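Local coordinates for protein SusD homolog (Bacteroides thetaiotaomicron, PDB 4MRU) that probably binds mucin O-glycans at the cell surface as a SusD-like outer-membrane lipoprotein with a TPR-like helical fold, at residues Glu60-Trp65 / Trp255-Val260; Tyr69-Pro74 / Gly297-Phe302. All coordinates share one frame; numbering follows the deposited sequence.

Contact 1 of 2, residues Glu60-Trp65 / Trp255-Val260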
loop_
_atom_site.group_PDB
_atom_site.type_symbol
_atom_site.label_atom_id
_atom_site.label_comp_id
_atom_site.label_asym_id
_atom_site.label_seq_id
_atom_site.Cartn_x
_atom_site.Cartn_y
_atom_site.Cartn_z
ATOM N N GLU A 60 -2.658 -13.319 -11.247
ATOM C CA GLU A 60 -3.815 -13.322 -12.100
ATOM C C GLU A 60 -4.034 -14.764 -12.555
ATOM O O GLU A 60 -3.113 -15.486 -12.917
ATOM C CB GLU A 60 -3.609 -12.359 -13.285
ATOM C CG GLU A 60 -3.132 -10.931 -12.941
ATOM C CD GLU A 60 -1.672 -10.666 -13.243
ATOM O OE1 GLU A 60 -0.876 -11.613 -13.147
ATOM O OE2 GLU A 60 -1.325 -9.494 -13.542
ATOM N N THR A 61 -5.274 -15.191 -12.524
ATOM C CA THR A 61 -5.637 -16.554 -12.909
ATOM C C THR A 61 -5.927 -16.718 -14.364
ATOM O O THR A 61 -6.008 -17.851 -14.862
ATOM C CB THR A 61 -6.944 -16.984 -12.196
ATOM O OG1 THR A 61 -7.990 -16.057 -12.542
ATOM C CG2 THR A 61 -6.750 -17.020 -10.724
ATOM N N ARG A 62 -6.047 -15.605 -15.092
ATOM C CA ARG A 62 -6.507 -15.689 -16.476
ATOM C C ARG A 62 -5.345 -15.891 -17.444
ATOM O O ARG A 62 -4.634 -14.946 -17.771
ATOM C CB ARG A 62 -7.334 -14.452 -16.859
ATOM C CG ARG A 62 -8.595 -14.314 -15.989
ATOM C CD ARG A 62 -9.521 -15.525 -16.148
ATOM N NE ARG A 62 -10.602 -15.518 -15.172
ATOM C CZ ARG A 62 -11.467 -16.504 -14.988
ATOM N NH1 ARG A 62 -11.397 -17.618 -15.739
ATOM N NH2 ARG A 62 -12.415 -16.366 -14.051
ATOM N N THR A 63 -5.217 -17.135 -17.925
ATOM C CA THR A 63 -4.049 -17.584 -18.728
ATOM C C THR A 63 -4.048 -16.987 -20.110
ATOM O O THR A 63 -3.002 -16.945 -20.773
ATOM C CB THR A 63 -3.996 -19.118 -18.839
ATOM O OG1 THR A 63 -5.233 -19.614 -19.402
ATOM C CG2 THR A 63 -3.776 -19.701 -17.460
ATOM N N GLY A 64 -5.195 -16.489 -20.546
ATOM C CA GLY A 64 -5.270 -15.788 -21.816
ATOM C C GLY A 64 -4.693 -14.389 -21.787
ATOM O O GLY A 64 -4.462 -13.803 -22.832
ATOM N N TRP A 65 -4.438 -13.833 -20.610
ATOM C CA TRP A 65 -3.888 -12.479 -20.531
ATOM C C TRP A 65 -2.371 -12.521 -20.781
ATOM O O TRP A 65 -1.620 -13.069 -19.960
ATOM C CB TRP A 65 -4.150 -11.806 -19.181
ATOM C CG TRP A 65 -5.604 -11.574 -18.789
ATOM C CD1 TRP A 65 -6.708 -11.785 -19.568
ATOM C CD2 TRP A 65 -6.084 -11.043 -17.557
ATOM N NE1 TRP A 65 -7.843 -11.453 -18.874
ATOM C CE2 TRP A 65 -7.490 -10.983 -17.646
ATOM C CE3 TRP A 65 -5.474 -10.635 -16.370
ATOM C CZ2 TRP A 65 -8.278 -10.531 -16.619
ATOM C CZ3 TRP A 65 -6.272 -10.195 -15.342
ATOM C CH2 TRP A 65 -7.660 -10.167 -15.467
ATOM N N TRP A 255 -15.693 -13.307 -9.691
ATOM C CA TRP A 255 -14.929 -13.345 -10.957
ATOM C C TRP A 255 -13.801 -14.354 -10.911
ATOM O O TRP A 255 -13.471 -14.957 -11.931
ATOM C CB TRP A 255 -14.307 -12.005 -11.254
ATOM C CG TRP A 255 -15.228 -10.831 -11.307
ATOM C CD1 TRP A 255 -16.591 -10.819 -11.221
ATOM C CD2 TRP A 255 -14.821 -9.474 -11.455
ATOM N NE1 TRP A 255 -17.056 -9.522 -11.280
ATOM C CE2 TRP A 255 -15.983 -8.683 -11.454
ATOM C CE3 TRP A 255 -13.576 -8.851 -11.596
ATOM C CZ2 TRP A 255 -15.934 -7.310 -11.597
ATOM C CZ3 TRP A 255 -13.533 -7.484 -11.730
ATOM C CH2 TRP A 255 -14.698 -6.725 -11.699
ATOM N N LYS A 256 -13.206 -14.511 -9.739
ATOM C CA LYS A 256 -12.099 -15.440 -9.516
ATOM C C LYS A 256 -10.899 -15.155 -10.452
ATOM O O LYS A 256 -10.297 -16.089 -10.979
ATOM C CB LYS A 256 -12.590 -16.899 -9.653
ATOM C CG LYS A 256 -13.842 -17.180 -8.801
ATOM C CD LYS A 256 -14.271 -18.634 -8.888
ATOM C CE LYS A 256 -15.699 -18.778 -8.426
ATOM N NZ LYS A 256 -16.047 -20.207 -8.194
ATOM N N ASP A 257 -10.585 -13.867 -10.636
ATOM C CA ASP A 257 -9.521 -13.412 -11.497
ATOM C C ASP A 257 -8.139 -13.391 -10.801
ATOM O O ASP A 257 -7.135 -13.188 -11.451
ATOM C CB ASP A 257 -9.808 -12.006 -12.022
ATOM C CG ASP A 257 -10.799 -11.970 -13.169
ATOM O OD1 ASP A 257 -11.230 -13.032 -13.661
ATOM O OD2 ASP A 257 -11.147 -10.840 -13.567
ATOM N N TYR A 258 -8.089 -13.561 -9.488
ATOM C CA TYR A 258 -6.841 -13.487 -8.721
ATOM C C TYR A 258 -6.764 -14.577 -7.673
ATOM O O TYR A 258 -7.777 -14.938 -7.039
ATOM C CB TYR A 258 -6.665 -12.104 -8.030
ATOM C CG TYR A 258 -6.868 -11.007 -9.023
ATOM C CD1 TYR A 258 -5.846 -10.628 -9.873
ATOM C CD2 TYR A 258 -8.155 -10.475 -9.256
ATOM C CE1 TYR A 258 -6.070 -9.683 -10.883
ATOM C CE2 TYR A 258 -8.367 -9.544 -10.279
ATOM C CZ TYR A 258 -7.321 -9.173 -11.073
ATOM O OH TYR A 258 -7.548 -8.305 -12.094
ATOM N N ARG A 259 -5.547 -15.068 -7.445
ATOM C CA ARG A 259 -5.294 -15.933 -6.313
ATOM C C ARG A 259 -4.032 -15.445 -5.617
ATOM O O ARG A 259 -3.304 -14.590 -6.109
ATOM C CB ARG A 259 -5.179 -17.413 -6.731
ATOM C CG ARG A 259 -6.452 -18.069 -7.254
ATOM C CD ARG A 259 -7.389 -18.221 -6.094
ATOM N NE ARG A 259 -8.735 -18.753 -6.341
ATOM C CZ ARG A 259 -9.863 -18.035 -6.352
ATOM N NH1 ARG A 259 -9.854 -16.706 -6.310
ATOM N NH2 ARG A 259 -11.018 -18.666 -6.424
ATOM N N VAL A 260 -3.784 -16.012 -4.463
ATOM C CA VAL A 260 -2.685 -15.598 -3.642
ATOM C C VAL A 260 -1.346 -15.975 -4.267
ATOM O O VAL A 260 -1.175 -17.048 -4.841
ATOM C CB VAL A 260 -2.826 -16.211 -2.217
ATOM C CG1 VAL A 260 -1.666 -15.786 -1.343
ATOM C CG2 VAL A 260 -4.126 -15.774 -1.598
#
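Where the two-stranded antiparallel sheet of strands 58-60 and 258-260 gives way to loop, Glu60 and Tyr258 form a non-hydrogen-bonded pair, and the next residue, Thr61, closes the strands with two bonds. Its backbone N reaches Asp257 O at 2.9 Å, nearly straight at the hydrogen but from above the carbonyl plane. With chi1 at 58°, Thr61 OG1 sits between its own N and carbonyl carbon and donates to Lys256 O at 2.8 Å, in plane on a lone pair; CG2 is thereby turned onto Arg259 CG. Threonine suits the site because one branch bonds while the other packs. Arg62, bent at chi2, spends two guanidinium N-H groups here: NE forms a salt bridge to Asp257 OD1 at 3.0 Å, the carboxylate plane standing at 89° to its own, and NH2 bonds Trp255 O at 2.8 Å, nearly along the C=O axis. An alanine here would probably loosen the loop from the end of helix 248-254, since both bonds would be lost. NH1 has a further salt bridge to Asp304, so all three guanidinium nitrogens have partners. A type I turn, Arg62 to Trp65, folds the indole back so that Arg62 CB lies 3.5 Å above the centre of one ring face. At the indole edge, in its plane, Trp65 CH2 meets Tyr258 OH at 3.9 Å.

Contact 2 of 2, residues Tyr69-Pro74 / Gly297-Phe302; sequences YSTYNP and GINSPF. With EDO (1,2-ethanediol), chain G.
A type I beta turn, Tyr69 to Tyr72, closed by Tyr72 N to Tyr69 O at 2.9 Å, presents Ser70 and Thr71 to the loop that leads into helix 304-309. No direct hydrogen bond joins the two loops; packing and two bridging waters do. Ser70 O comes within 3.4 Å of Gly297 CA, so close that a beta carbon at Gly297 would crowd this oxygen, and the positive phi of 89° further favours glycine. Thr71 CG2, anti to its carbonyl carbon, lies against the Gly297-Ile298 peptide, 3.7 Å from Ile298 N. The same torsion, chi1 54°, places OG1 between the backbone N and the carbonyl carbon, where Thr71 OG1 donates to Asn73 OD1 at 2.7 Å and accepts from a water that in turn accepts from Asn299 ND2. Threonine thus offers a methyl to the neighbouring backbone and a hydroxyl to the water. Ser70 OG accepts from a second water, which takes the N-H of Ile298; the hydroxyl also bonds Glu60, so a small polar side chain fits this buried spot. Asn299 OD1 bonds Lys449 NZ, which probably helps fix the amide whose ND2 donates to Thr71's water. Farther along, Ser300 OG accepts from Phe302 N in an ST turn. At the end of the type I turn sits an ethanediol, probably from the crystallisation liquor; its O2, at the tyrosine ring edge, makes a very short 2.4 Å hydrogen bond to Tyr72 OH.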
loop_
_atom_site.group_PDB
_atom_site.type_symbol
_atom_site.label_atom_id
_atom_site.label_comp_id
_atom_site.label_asym_id
_atom_site.label_seq_id
_atom_site.Cartn_x
_atom_site.Cartn_y
_atom_site.Cartn_z
ATOM N N TYR A 69 0.217 -6.668 -15.764
ATOM C CA TYR A 69 1.010 -5.967 -14.786
ATOM C C TYR A 69 2.088 -6.914 -14.245
ATOM O O TYR A 69 3.273 -6.505 -14.144
ATOM C CB TYR A 69 0.165 -5.423 -13.629
ATOM C CG TYR A 69 -0.590 -4.121 -13.919
ATOM C CD1 TYR A 69 -1.787 -4.112 -14.623
ATOM C CD2 TYR A 69 -0.085 -2.908 -13.489
ATOM C CE1 TYR A 69 -2.479 -2.916 -14.859
ATOM C CE2 TYR A 69 -0.749 -1.712 -13.740
ATOM C CZ TYR A 69 -1.932 -1.715 -14.421
ATOM O OH TYR A 69 -2.566 -0.524 -14.612
ATOM N N SER A 70 1.731 -8.172 -13.947
ATOM C CA SER A 70 2.691 -9.098 -13.262
ATOM C C SER A 70 3.929 -9.443 -14.112
ATOM O O SER A 70 4.996 -9.767 -13.560
ATOM C CB SER A 70 2.012 -10.370 -12.826
ATOM O OG SER A 70 1.499 -11.046 -13.937
ATOM N N THR A 71 3.792 -9.339 -15.429
ATOM C CA THR A 71 4.925 -9.587 -16.360
ATOM C C THR A 71 5.548 -8.289 -16.906
ATOM O O THR A 71 6.374 -8.315 -17.834
ATOM C CB THR A 71 4.517 -10.540 -17.504
ATOM O OG1 THR A 71 3.351 -10.058 -18.182
ATOM C CG2 THR A 71 4.287 -11.934 -16.931
ATOM N N TYR A 72 5.159 -7.182 -16.305
ATOM C CA TYR A 72 5.726 -5.839 -16.527
ATOM C C TYR A 72 5.332 -5.229 -17.874
ATOM O O TYR A 72 5.966 -4.271 -18.319
ATOM C CB TYR A 72 7.268 -5.836 -16.360
ATOM C CG TYR A 72 7.808 -6.365 -15.039
ATOM C CD1 TYR A 72 7.046 -6.416 -13.895
ATOM C CD2 TYR A 72 9.125 -6.809 -14.944
ATOM C CE1 TYR A 72 7.593 -6.822 -12.686
ATOM C CE2 TYR A 72 9.659 -7.286 -13.753
ATOM C CZ TYR A 72 8.874 -7.307 -12.617
ATOM O OH TYR A 72 9.411 -7.749 -11.432
ATOM N N ASN A 73 4.277 -5.766 -18.500
ATOM C CA ASN A 73 3.846 -5.265 -19.802
ATOM C C ASN A 73 2.340 -5.096 -19.815
ATOM O O ASN A 73 1.672 -5.558 -20.724
ATOM C CB ASN A 73 4.339 -6.160 -20.948
ATOM C CG ASN A 73 3.657 -7.498 -20.988
ATOM O OD1 ASN A 73 3.261 -8.055 -19.960
ATOM N ND2 ASN A 73 3.501 -8.018 -22.190
ATOM N N PRO A 74 1.802 -4.378 -18.821
ATOM C CA PRO A 74 0.360 -4.208 -18.828
ATOM C C PRO A 74 -0.126 -3.605 -20.145
ATOM O O PRO A 74 0.505 -2.706 -20.691
ATOM C CB PRO A 74 0.114 -3.236 -17.679
ATOM C CG PRO A 74 1.397 -2.508 -17.460
ATOM C CD PRO A 74 2.463 -3.503 -17.847
ATOM N N GLY A 297 4.198 -13.463 -12.207
ATOM C CA GLY A 297 4.970 -13.178 -13.423
ATOM C C GLY A 297 5.282 -14.368 -14.323
ATOM O O GLY A 297 6.448 -14.664 -14.609
ATOM N N ILE A 298 4.224 -15.011 -14.794
ATOM C CA ILE A 298 4.291 -16.200 -15.559
ATOM C C ILE A 298 3.252 -16.147 -16.681
ATOM O O ILE A 298 2.376 -15.320 -16.626
ATOM C CB ILE A 298 3.953 -17.418 -14.693
ATOM C CG1 ILE A 298 2.544 -17.295 -14.119
ATOM C CG2 ILE A 298 5.001 -17.598 -13.579
ATOM C CD1 ILE A 298 2.001 -18.561 -13.489
ATOM N N ASN A 299 3.373 -17.058 -17.653
ATOM C CA ASN A 299 2.337 -17.349 -18.638
ATOM C C ASN A 299 2.041 -18.835 -18.513
ATOM O O ASN A 299 2.688 -19.652 -19.139
ATOM C CB ASN A 299 2.775 -16.987 -20.065
ATOM C CG ASN A 299 2.988 -15.476 -20.305
ATOM O OD1 ASN A 299 3.703 -15.104 -21.228
ATOM N ND2 ASN A 299 2.340 -14.650 -19.562
ATOM N N SER A 300 1.123 -19.212 -17.632
ATOM C CA SER A 300 0.883 -20.624 -17.375
ATOM C C SER A 300 0.388 -21.347 -18.621
ATOM O O SER A 300 -0.446 -20.811 -19.338
ATOM C CB SER A 300 -0.171 -20.810 -16.275
ATOM O OG SER A 300 -0.488 -22.192 -16.076
ATOM N N PRO A 301 0.829 -22.602 -18.838
ATOM C CA PRO A 301 0.250 -23.447 -19.915
ATOM C C PRO A 301 -0.998 -24.170 -19.499
ATOM O O PRO A 301 -1.575 -24.891 -20.288
ATOM C CB PRO A 301 1.352 -24.478 -20.166
ATOM C CG PRO A 301 1.993 -24.642 -18.816
ATOM C CD PRO A 301 1.897 -23.308 -18.103
ATOM N N PHE A 302 -1.424 -24.017 -18.255
ATOM C CA PHE A 302 -2.624 -24.703 -17.776
ATOM C C PHE A 302 -3.902 -23.879 -17.997
ATOM O O PHE A 302 -3.846 -22.774 -18.569
ATOM C CB PHE A 302 -2.388 -25.065 -16.312
ATOM C CG PHE A 302 -1.261 -26.045 -16.134
ATOM C CD1 PHE A 302 -1.257 -27.258 -16.821
ATOM C CD2 PHE A 302 -0.164 -25.727 -15.366
ATOM C CE1 PHE A 302 -0.199 -28.146 -16.694
ATOM C CE2 PHE A 302 0.888 -26.609 -15.226
ATOM C CZ PHE A 302 0.869 -27.825 -15.876
HETATM C C1 EDO G . 9.407 -8.960 -7.811
HETATM O O1 EDO G . 8.634 -8.135 -6.943
HETATM C C2 EDO G . 8.570 -9.377 -9.011
HETATM O O2 EDO G . 7.907 -8.240 -9.615
HETATM O O HOH W 1 1.647 -13.792 -13.727
HETATM O O HOH W 2 2.378 -11.880 -19.966
#

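Contacts 1 and 2 lie with their centres about 10 Å apart, on the same side of the chain's centre and each about 21 Å from it. Their segments alternate in sequence: 60-65 and 69-74 share the long loop between strand 58-60 and helix 81-100, whereas 255-260 and 297-302 come some 190 residues or more later. Helices 40-54 and 304-309 border both. Glu60 OE1, 2.6 Å from Ser70 OG in a probable hydrogen bond, ties them directly, and Thr63 CG2 packs on Phe302 O. One early loop is thus fastened at two places to a later part of the SusD-like fold, away from the magnesium-binding site at Asn373.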